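Bifunctional thiamine biosynthesis protein ThiDN (Methanocaldococcus jannaschii DSM 2661, PDB 2PHP) probably phosphorylates hydroxymethylpyrimidine and its phosphate, then condenses the resulting diphosphate with thiazole phosphate to give thiamine phosphate. Local coordinates at residues 4-7 with 8-12. Residues are numbered along the deposited sequence; the frame is centred on the assembly and turned at random.
Sequences TYIN and KEKVI
Asn7 folds its amide back over the first turn of helix 8-22, where OD1 accepts from Lys10 N at 3.1 Å (N-H...O angle 162°). CG sits between the backbone N and the carbonyl carbon (chi1 53°), which swings the amide over the turn; the donor arrives tilted 25° from the amide plane. Asn7 O takes Val11 N at 3.2 Å, the first i to i+4 bond of the helix. This asparagine N-cap opens the first helix of the C-terminal ThiN thiamine-phosphate synthase domain, its short amide just reaching a first-turn N-H that lacks an i-4 backbone acceptor. With an alanine here Lys10 N would probably lose its side-chain acceptor, and the first turn would fray more readily. On the inner side, Ile6 CG2 rests 4.2 Å from Val11 CG2; branched apolar groups suit this flank, where both touch Arg94 and Val11 is buried against Leu41 and Phe73. On the more open side a water donates to Glu9 OE1 at 3.0 Å and weakly accepts from Asn7 ND2, while Glu9 OE2 pairs with Lys13 and the side chain packs on Tyr17 of the second subunit. The helix N-terminus, partially positive, is likely to favour this carboxylate. Lys10 CG lies beside Ile6 CG2, then the chain turns off toward its ammonium group.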
# COMPACT_ATOMS: atom_id res chain seq x y z
N THR B 4 -19.84 -2.33 -29.37
CA THR B 4 -19.50 -1.91 -28.02
C THR B 4 -19.86 -0.48 -27.64
O THR B 4 -19.79 0.45 -28.46
CB THR B 4 -18.00 -2.13 -27.74
OG1 THR B 4 -17.22 -1.37 -28.68
CG2 THR B 4 -17.64 -3.61 -27.86
N TYR B 5 -20.27 -0.32 -26.39
CA TYR B 5 -20.63 0.96 -25.81
C TYR B 5 -19.53 1.26 -24.79
O TYR B 5 -19.39 0.55 -23.80
CB TYR B 5 -21.98 0.87 -25.12
CG TYR B 5 -22.32 2.05 -24.24
CD1 TYR B 5 -22.18 3.36 -24.71
CD2 TYR B 5 -22.84 1.86 -22.96
CE1 TYR B 5 -22.55 4.45 -23.92
CE2 TYR B 5 -23.21 2.94 -22.17
CZ TYR B 5 -23.07 4.22 -22.65
OH TYR B 5 -23.47 5.28 -21.86
N ILE B 6 -18.75 2.30 -25.03
CA ILE B 6 -17.68 2.63 -24.11
C ILE B 6 -18.17 3.53 -22.99
O ILE B 6 -18.28 4.75 -23.17
CB ILE B 6 -16.50 3.30 -24.83
CG1 ILE B 6 -15.98 2.37 -25.94
CG2 ILE B 6 -15.38 3.61 -23.83
CD1 ILE B 6 -14.82 2.93 -26.75
N ASN B 7 -18.49 2.93 -21.85
CA ASN B 7 -18.97 3.70 -20.72
C ASN B 7 -17.88 3.73 -19.64
O ASN B 7 -16.76 3.27 -19.87
CB ASN B 7 -20.26 3.07 -20.17
CG ASN B 7 -20.10 1.60 -19.85
OD1 ASN B 7 -19.00 1.05 -19.89
ND2 ASN B 7 -21.21 0.94 -19.54
N LYS B 8 -18.19 4.29 -18.48
CA LYS B 8 -17.20 4.39 -17.42
C LYS B 8 -16.64 3.04 -16.98
O LYS B 8 -15.45 2.94 -16.67
CB LYS B 8 -17.78 5.13 -16.21
CG LYS B 8 -17.94 6.62 -16.44
CD LYS B 8 -18.42 7.31 -15.18
CE LYS B 8 -18.52 8.80 -15.37
NZ LYS B 8 -18.94 9.50 -14.11
N GLU B 9 -17.48 2.02 -16.95
CA GLU B 9 -17.04 0.69 -16.53
C GLU B 9 -15.96 0.19 -17.50
O GLU B 9 -14.93 -0.34 -17.09
CB GLU B 9 -18.21 -0.29 -16.53
CG GLU B 9 -17.85 -1.68 -16.02
CD GLU B 9 -19.01 -2.67 -16.12
OE1 GLU B 9 -20.18 -2.25 -15.99
OE2 GLU B 9 -18.74 -3.87 -16.33
N LYS B 10 -16.21 0.36 -18.79
CA LYS B 10 -15.23 -0.07 -19.78
C LYS B 10 -13.88 0.61 -19.56
O LYS B 10 -12.84 -0.04 -19.60
CB LYS B 10 -15.74 0.19 -21.20
CG LYS B 10 -14.78 -0.25 -22.29
CD LYS B 10 -14.71 -1.76 -22.38
CE LYS B 10 -13.75 -2.21 -23.48
NZ LYS B 10 -13.67 -3.69 -23.58
N VAL B 11 -13.91 1.92 -19.33
CA VAL B 11 -12.68 2.68 -19.09
C VAL B 11 -11.95 2.19 -17.84
O VAL B 11 -10.73 1.98 -17.87
CB VAL B 11 -12.99 4.19 -18.94
CG1 VAL B 11 -11.75 4.93 -18.43
CG2 VAL B 11 -13.42 4.77 -20.29
N ILE B 12 -12.68 2.03 -16.74
CA ILE B 12 -12.07 1.55 -15.51
C ILE B 12 -11.44 0.17 -15.73
O ILE B 12 -10.35 -0.10 -15.24
CB ILE B 12 -13.10 1.46 -14.36
CG1 ILE B 12 -13.56 2.87 -13.96
CG2 ILE B 12 -12.50 0.71 -13.17
CD1 ILE B 12 -12.46 3.80 -13.54
O HOH W 1 -21.87 -2.20 -18.44